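Local atomic coordinates of solute binding protein MsmE (Bacillus subtilis subsp. subtilis str. 168, PDB entry 4R6H), a protein that binds melibiose, raffinose and stachyose as the solute-binding component of the ABC transporter MelEDC-MsmX, which imports these sugars. Residues K52-F57 and K324-F329; A31-T36 and H61-V66. All blocks are in the same frame, centred on the assembly; numbering follows the deposited sequence. Where two conformers were deposited one is given.

Contact 1. Residues K52-F57 and K324-F329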
ATOM      1  N   LYS A  52      13.092  15.056  13.030  1.00 20.94           N
ATOM      2  CA  LYS A  52      13.606  14.969  14.384  0.50 22.18           C
ATOM      3  C   LYS A  52      14.700  13.882  14.451  1.00 22.15           C
ATOM      4  O   LYS A  52      15.723  14.057  15.091  1.00 22.56           O
ATOM      5  CB  LYS A  52      12.463  14.794  15.404  0.50 34.71           C
ATOM      6  CG  LYS A  52      12.231  13.406  15.966  0.50 67.51           C
ATOM      7  CD  LYS A  52      12.795  13.314  17.368  0.50 45.01           C
ATOM      8  CE  LYS A  52      11.720  13.561  18.419  0.50 28.93           C
ATOM      9  NZ  LYS A  52      12.037  12.855  19.678  0.50 35.79           N
ATOM     10  N   LEU A  53      14.504  12.752  13.768  1.00 19.03           N
ATOM     11  CA  LEU A  53      15.502  11.729  13.765  1.00 18.08           C
ATOM     12  C   LEU A  53      16.757  12.165  12.995  1.00 21.84           C
ATOM     13  O   LEU A  53      17.847  11.809  13.374  1.00 21.25           O
ATOM     14  CB  LEU A  53      14.928  10.419  13.205  1.00 18.43           C
ATOM     15  CG  LEU A  53      13.973   9.698  14.151  1.00 20.63           C
ATOM     16  CD1 LEU A  53      13.326   8.556  13.376  1.00 22.10           C
ATOM     17  CD2 LEU A  53      14.638   9.172  15.417  1.00 23.30           C
ATOM     18  N   ALA A  54      16.570  12.914  11.915  1.00 19.99           N
ATOM     19  CA  ALA A  54      17.718  13.479  11.177  1.00 21.85           C
ATOM     20  C   ALA A  54      18.499  14.419  12.082  1.00 25.14           C
ATOM     21  O   ALA A  54      19.742  14.356  12.128  1.00 23.74           O
ATOM     22  CB  ALA A  54      17.280  14.177   9.938  1.00 22.92           C
ATOM     23  N   ALA A  55      17.800  15.242  12.854  1.00 24.00           N
ATOM     24  CA  ALA A  55      18.493  16.125  13.804  1.00 25.92           C
ATOM     25  C   ALA A  55      19.286  15.349  14.880  1.00 23.93           C
ATOM     26  O   ALA A  55      20.391  15.755  15.277  1.00 26.99           O
ATOM     27  CB  ALA A  55      17.512  17.086  14.424  1.00 26.00           C
ATOM     28  N   ALA A  56      18.734  14.242  15.355  1.00 22.22           N
ATOM     29  CA  ALA A  56      19.389  13.385  16.302  1.00 24.25           C
ATOM     30  C   ALA A  56      20.604  12.725  15.687  1.00 24.39           C
ATOM     31  O   ALA A  56      21.643  12.576  16.331  1.00 27.13           O
ATOM     32  CB  ALA A  56      18.410  12.354  16.854  1.00 24.65           C
ATOM     33  N   PHE A  57      20.503  12.351  14.414  1.00 22.04           N
ATOM     34  CA  PHE A  57      21.679  11.821  13.709  1.00 21.84           C
ATOM     35  C   PHE A  57      22.806  12.859  13.643  1.00 26.75           C
ATOM     36  O   PHE A  57      23.990  12.518  13.819  1.00 25.03           O
ATOM     37  CB  PHE A  57      21.273  11.393  12.309  1.00 23.73           C
ATOM     38  CG  PHE A  57      22.393  10.875  11.458  1.00 19.13           C
ATOM     39  CD1 PHE A  57      22.811   9.576  11.552  1.00 19.62           C
ATOM     40  CD2 PHE A  57      23.038  11.720  10.531  1.00 20.45           C
ATOM     41  CE1 PHE A  57      23.819   9.086  10.725  1.00 23.30           C
ATOM     42  CE2 PHE A  57      24.034  11.241   9.710  1.00 21.50           C
ATOM     43  CZ  PHE A  57      24.432   9.931   9.807  1.00 20.61           C
ATOM     44  N   LYS A 324      24.973   4.658   4.528  1.00 19.16           N
ATOM     45  CA  LYS A 324      24.850   3.436   5.330  1.00 20.31           C
ATOM     46  C   LYS A 324      24.831   3.714   6.824  1.00 20.42           C
ATOM     47  O   LYS A 324      24.042   3.068   7.564  1.00 20.48           O
ATOM     48  CB  LYS A 324      25.940   2.430   4.983  1.00 22.98           C
ATOM     49  CG  LYS A 324      25.767   1.840   3.606  1.00 21.15           C
ATOM     50  CD  LYS A 324      26.832   0.785   3.320  1.00 25.27           C
ATOM     51  CE  LYS A 324      26.642   0.185   1.953  1.00 28.63           C
ATOM     52  NZ  LYS A 324      27.750  -0.774   1.628  1.00 29.11           N
ATOM     53  N   ASP A 325      25.647   4.673   7.299  1.00 21.27           N
ATOM     54  CA  ASP A 325      25.629   5.033   8.713  1.00 20.64           C
ATOM     55  C   ASP A 325      24.216   5.539   9.091  1.00 21.64           C
ATOM     56  O   ASP A 325      23.705   5.239  10.182  1.00 21.14           O
ATOM     57  CB  ASP A 325      26.628   6.153   9.058  1.00 22.85           C
ATOM     58  CG  ASP A 325      28.084   5.714   9.042  1.00 30.36           C
ATOM     59  OD1 ASP A 325      28.404   4.522   9.129  1.00 30.78           O
ATOM     60  OD2 ASP A 325      28.908   6.653   8.925  1.00 36.08           O
ATOM     61  N   PHE A 326      23.580   6.282   8.172  1.00 19.41           N
ATOM     62  CA  PHE A 326      22.264   6.832   8.459  1.00 17.48           C
ATOM     63  C   PHE A 326      21.212   5.681   8.520  1.00 17.26           C
ATOM     64  O   PHE A 326      20.317   5.678   9.386  1.00 18.35           O
ATOM     65  CB  PHE A 326      21.868   7.881   7.402  1.00 18.37           C
ATOM     66  CG  PHE A 326      20.615   8.630   7.752  1.00 17.55           C
ATOM     67  CD1 PHE A 326      19.366   8.167   7.372  1.00 18.72           C
ATOM     68  CD2 PHE A 326      20.677   9.771   8.489  1.00 18.37           C
ATOM     69  CE1 PHE A 326      18.238   8.843   7.734  1.00 17.93           C
ATOM     70  CE2 PHE A 326      19.540  10.454   8.853  1.00 20.30           C
ATOM     71  CZ  PHE A 326      18.310   9.983   8.493  1.00 17.64           C
ATOM     72  N   ILE A 327      21.295   4.743   7.572  1.00 17.91           N
ATOM     73  CA  ILE A 327      20.395   3.591   7.593  1.00 17.29           C
ATOM     74  C   ILE A 327      20.564   2.831   8.929  1.00 17.02           C
ATOM     75  O   ILE A 327      19.573   2.466   9.587  1.00 18.79           O
ATOM     76  CB  ILE A 327      20.643   2.677   6.384  1.00 18.75           C
ATOM     77  CG1 ILE A 327      20.157   3.347   5.093  1.00 16.92           C
ATOM     78  CG2 ILE A 327      19.951   1.343   6.598  1.00 18.83           C
ATOM     79  CD1 ILE A 327      20.530   2.605   3.826  1.00 20.09           C
ATOM     80  N   ALA A 328      21.819   2.562   9.316  1.00 19.09           N
ATOM     81  CA  ALA A 328      22.066   1.847  10.575  1.00 19.35           C
ATOM     82  C   ALA A 328      21.486   2.588  11.775  1.00 18.28           C
ATOM     83  O   ALA A 328      20.961   1.966  12.701  1.00 20.07           O
ATOM     84  CB  ALA A 328      23.551   1.569  10.769  1.00 21.16           C
ATOM     85  N   PHE A 329      21.583   3.915  11.758  1.00 18.95           N
ATOM     86  CA  PHE A 329      21.028   4.745  12.792  1.00 18.59           C
ATOM     87  C   PHE A 329      19.498   4.566  12.817  1.00 18.53           C
ATOM     88  O   PHE A 329      18.905   4.416  13.879  1.00 19.44           O
ATOM     89  CB  PHE A 329      21.428   6.213  12.566  1.00 20.28           C
ATOM     90  CG  PHE A 329      20.782   7.169  13.504  1.00 19.44           C
ATOM     91  CD1 PHE A 329      19.574   7.738  13.175  1.00 19.79           C
ATOM     92  CD2 PHE A 329      21.400   7.558  14.692  1.00 22.70           C
ATOM     93  CE1 PHE A 329      18.928   8.620  14.038  1.00 23.76           C
ATOM     94  CE2 PHE A 329      20.781   8.454  15.548  1.00 24.13           C
ATOM     95  CZ  PHE A 329      19.548   9.002  15.205  1.00 24.77           C
TER
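Phe57 takes part in two edge-to-face ring pairs at once, offering a face to one phenylalanine and its edge to another. The edge of Phe326 points at the Phe57 face, with CD2 of Phe326 over the ring centre and 3.6 Å from CG of Phe57; the two planes meet at 66°. Toward Phe329 the roles reverse. CD1 on the Phe57 rim lies 3.7 Å from CG of Phe329, the planes stand at 80°, and the centroids of these two rings are 5.5 Å apart. Phe57 CB adds a CH-pi contact, sitting 4.0 Å from the Phe329 centroid, almost on the ring normal. The Phe57 ring extends toward helix 320-331 because its CG lies opposite the main-chain N, and CE1 comes within 3.6 Å of Phe326 CA. Small residues flank the cluster: Ala56 CB meets Phe329 CZ at 3.9 Å, and Ala54 CA lies at the edge of the Phe326 ring. The short helical segments cross at 117° with axes 10.9 Å apart, a separation bridged by the rings. Were Phe57 replaced by an alanine, a gap would probably open between the helices, leaving Phe326 without the face it meets and Phe329 without the ring edge that meets its face. Strand 64-69 also packs on Phe57, while Asp325 turns its carboxylate to a salt bridge with Lys321. No hydrogen bond crosses between the two segments, so their direct association rests on aromatic and apolar contacts, consistent with a buried, non-polar interface.

Contact 2. Residues A31-T36 and H61-V66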
ATOM      1  N   ALA A  31      32.043  23.477   7.020  1.00 21.50           N
ATOM      2  CA  ALA A  31      32.671  22.404   7.783  1.00 21.82           C
ATOM      3  C   ALA A  31      31.802  21.149   7.833  1.00 20.16           C
ATOM      4  O   ALA A  31      32.207  20.150   8.420  1.00 25.51           O
ATOM      5  CB  ALA A  31      33.024  22.847   9.205  1.00 22.37           C
ATOM      6  N   LYS A  32      30.647  21.193   7.183  1.00 21.90           N
ATOM      7  CA  LYS A  32      29.780  20.000   7.107  1.00 25.37           C
ATOM      8  C   LYS A  32      29.616  19.562   5.655  1.00 24.47           C
ATOM      9  O   LYS A  32      29.658  20.384   4.741  1.00 28.72           O
ATOM     10  CB  LYS A  32      28.396  20.267   7.726  1.00 30.60           C
ATOM     11  CG  LYS A  32      28.420  20.620   9.197  1.00 28.30           C
ATOM     12  CD  LYS A  32      27.022  20.690   9.779  1.00 31.40           C
ATOM     13  CE  LYS A  32      27.063  21.124  11.240  1.00 31.61           C
ATOM     14  NZ  LYS A  32      25.692  21.284  11.817  1.00 43.80           N
ATOM     15  N   LYS A  33      29.418  18.267   5.454  1.00 26.53           N
ATOM     16  CA  LYS A  33      29.031  17.730   4.147  1.00 29.67           C
ATOM     17  C   LYS A  33      27.526  17.445   4.168  1.00 25.11           C
ATOM     18  O   LYS A  33      26.966  17.150   5.221  1.00 27.88           O
ATOM     19  CB  LYS A  33      29.823  16.469   3.856  1.00 37.99           C
ATOM     20  CG  LYS A  33      29.460  15.306   4.759  1.00 60.70           C
ATOM     21  CD  LYS A  33      30.685  14.529   5.165  1.00 83.28           C
ATOM     22  CE  LYS A  33      31.195  13.693   4.011  1.00 58.26           C
ATOM     23  NZ  LYS A  33      31.731  12.412   4.524  1.00107.69           N
ATOM     24  N   THR A  34      26.904  17.520   3.004  1.00 25.47           N
ATOM     25  CA  THR A  34      25.461  17.370   2.902  1.00 25.83           C
ATOM     26  C   THR A  34      25.141  15.926   2.550  1.00 25.10           C
ATOM     27  O   THR A  34      25.698  15.397   1.605  1.00 27.55           O
ATOM     28  CB  THR A  34      24.901  18.272   1.806  1.00 30.09           C
ATOM     29  OG1 THR A  34      25.018  19.646   2.229  1.00 36.20           O
ATOM     30  CG2 THR A  34      23.439  17.962   1.558  1.00 32.11           C
ATOM     31  N   LEU A  35      24.212  15.319   3.284  1.00 20.90           N
ATOM     32  CA  LEU A  35      23.727  13.949   2.983  1.00 20.33           C
ATOM     33  C   LEU A  35      22.289  14.159   2.510  1.00 20.68           C
ATOM     34  O   LEU A  35      21.449  14.668   3.261  1.00 20.73           O
ATOM     35  CB  LEU A  35      23.766  13.103   4.250  1.00 20.92           C
ATOM     36  CG  LEU A  35      23.170  11.675   4.092  1.00 22.04           C
ATOM     37  CD1 LEU A  35      24.069  10.810   3.248  1.00 24.92           C
ATOM     38  CD2 LEU A  35      22.968  11.031   5.448  1.00 22.56           C
ATOM     39  N   THR A  36      22.036  13.861   1.227  1.00 19.25           N
ATOM     40  CA  THR A  36      20.744  14.147   0.646  0.50 18.85           C
ATOM     41  C   THR A  36      19.853  12.916   0.694  1.00 19.80           C
ATOM     42  O   THR A  36      20.273  11.816   0.315  1.00 23.70           O
ATOM     43  CB  THR A  36      20.861  14.627  -0.802  0.50 21.42           C
ATOM     44  OG1 THR A  36      21.623  13.684  -1.562  0.50 24.30           O
ATOM     45  CG2 THR A  36      21.550  16.007  -0.866  0.50 16.95           C
ATOM     46  N   HIS A  61      26.910  13.142  14.543  1.00 28.78           N
ATOM     47  CA  HIS A  61      27.764  13.334  13.363  1.00 28.77           C
ATOM     48  C   HIS A  61      27.871  14.826  13.070  1.00 27.68           C
ATOM     49  O   HIS A  61      27.138  15.358  12.247  1.00 25.13           O
ATOM     50  CB  HIS A  61      27.194  12.608  12.152  1.00 28.99           C
ATOM     51  CG  HIS A  61      27.254  11.130  12.256  1.00 31.15           C
ATOM     52  ND1 HIS A  61      26.235  10.373  12.799  1.00 34.42           N
ATOM     53  CD2 HIS A  61      28.215  10.255  11.878  1.00 31.40           C
ATOM     54  CE1 HIS A  61      26.576   9.097  12.754  1.00 24.75           C
ATOM     55  NE2 HIS A  61      27.775   9.000  12.207  1.00 44.27           N
ATOM     56  N   SER A  62      28.799  15.480  13.772  1.00 25.48           N
ATOM     57  CA  SER A  62      28.981  16.913  13.725  1.00 26.40           C
ATOM     58  C   SER A  62      29.406  17.455  12.362  1.00 24.15           C
ATOM     59  O   SER A  62      29.380  18.666  12.153  1.00 29.14           O
ATOM     60  CB  SER A  62      30.052  17.335  14.739  1.00 24.93           C
ATOM     61  OG  SER A  62      31.313  16.738  14.432  1.00 29.39           O
ATOM     62  N   ASP A  63      29.809  16.568  11.459  1.00 24.52           N
ATOM     63  CA  ASP A  63      30.180  16.982  10.125  1.00 25.52           C
ATOM     64  C   ASP A  63      29.137  16.731   9.045  1.00 22.58           C
ATOM     65  O   ASP A  63      29.438  16.860   7.864  1.00 23.67           O
ATOM     66  CB  ASP A  63      31.492  16.289   9.719  1.00 25.39           C
ATOM     67  CG  ASP A  63      31.379  14.773   9.648  1.00 32.55           C
ATOM     68  OD1 ASP A  63      30.585  14.176  10.406  1.00 28.30           O
ATOM     69  OD2 ASP A  63      32.095  14.181   8.820  1.00 39.86           O
ATOM     70  N   ILE A  64      27.920  16.350   9.426  1.00 22.97           N
ATOM     71  CA  ILE A  64      26.897  16.045   8.412  1.00 23.31           C
ATOM     72  C   ILE A  64      25.700  16.971   8.574  1.00 21.86           C
ATOM     73  O   ILE A  64      25.165  17.133   9.658  1.00 25.86           O
ATOM     74  CB  ILE A  64      26.487  14.550   8.455  1.00 22.02           C
ATOM     75  CG1 ILE A  64      27.713  13.666   8.181  1.00 23.29           C
ATOM     76  CG2 ILE A  64      25.337  14.277   7.488  1.00 21.81           C
ATOM     77  CD1 ILE A  64      27.578  12.196   8.582  1.00 32.14           C
ATOM     78  N   HIS A  65      25.288  17.560   7.474  1.00 21.85           N
ATOM     79  CA  HIS A  65      24.030  18.248   7.388  1.00 26.13           C
ATOM     80  C   HIS A  65      23.106  17.344   6.545  1.00 24.55           C
ATOM     81  O   HIS A  65      23.387  17.093   5.376  1.00 23.26           O
ATOM     82  CB  HIS A  65      24.204  19.610   6.699  1.00 25.53           C
ATOM     83  CG  HIS A  65      22.921  20.183   6.203  1.00 29.94           C
ATOM     84  ND1 HIS A  65      21.897  20.562   7.045  1.00 38.34           N
ATOM     85  CD2 HIS A  65      22.476  20.399   4.943  1.00 38.60           C
ATOM     86  CE1 HIS A  65      20.878  20.999   6.323  1.00 33.42           C
ATOM     87  NE2 HIS A  65      21.203  20.909   5.047  1.00 40.54           N
ATOM     88  N   VAL A  66      22.010  16.900   7.157  1.00 23.61           N
ATOM     89  CA  VAL A  66      21.045  16.073   6.462  1.00 24.36           C
ATOM     90  C   VAL A  66      20.075  16.982   5.719  1.00 26.41           C
ATOM     91  O   VAL A  66      19.409  17.836   6.317  1.00 29.18           O
ATOM     92  CB  VAL A  66      20.314  15.145   7.419  1.00 21.97           C
ATOM     93  CG1 VAL A  66      19.232  14.389   6.626  1.00 21.86           C
ATOM     94  CG2 VAL A  66      21.276  14.224   8.152  1.00 22.73           C
TER
HETATM   95  O   HOH W   1      31.679  20.227  11.248  1.00 40.48           O
HETATM   96  O   HOH W   2      25.799  18.038  12.159  1.00 27.28           O
HETATM   97  O   HOH W   3      23.034  20.746  10.022  1.00 46.78           O
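Lys33 joins the two strands through both its main-chain N and its main-chain O: its N donates to Asp63 O at 2.8 Å, and its O accepts from His65 N at 2.8 Å. Leu35 N then donates to His65 O at 2.9 Å. All three bonds are nearly straight, with N-H...O angles of 163° to 170°, and Lys33, Thr34 and Leu35 pair in parallel register with Ile64, His65 and Val66. On one face of the sheet, Leu35 CB touches Ile64 CG2 at 3.8 Å. On the other, Thr34 OG1 meets the imidazole edge of His65 at CD2, 3.8 Å away. Lys32 keeps CG anti to its carbonyl carbon (chi1 -62°) and runs extended over the 61-64 turn, bringing CE 3.5 Å from Ser62 O. A water links its NZ to His65 ND1, and another bridges Ala31 O and Ser62 O. Further out, the type I turn His61-Ile64 is closed by Ile64 N to His61 O, 3.1 Å, and leads into the second strand. Glu322 holds the Lys33 ammonium in a salt bridge, while Phe57 and Ala54 pack against Val66. Parallel pairing of strands 33-38 and 64-69, connected in sequence by helix 44-60, identifies a beta-alpha-beta unit.

From the N terminus the chain enters through strand 33-38, passes along helix 44-60 and returns in strand 64-69, where contact 2 closes this short loop, with 24 residues between its segments. Contact 1 starts from the intervening helix and closes a far longer loop, 266 residues, when helix 320-331 arrives. The segments alternate along the sequence, so the contacts cross rather than nest. Their centres lie 11 Å apart and their side chains meet: Phe57 CE2 lies 3.8 Å from Ile64 CD1, and Phe326 CB lies 3.9 Å from Leu35 CD2. Together they tie the N-terminal beta-alpha-beta unit to a helix from late in the chain.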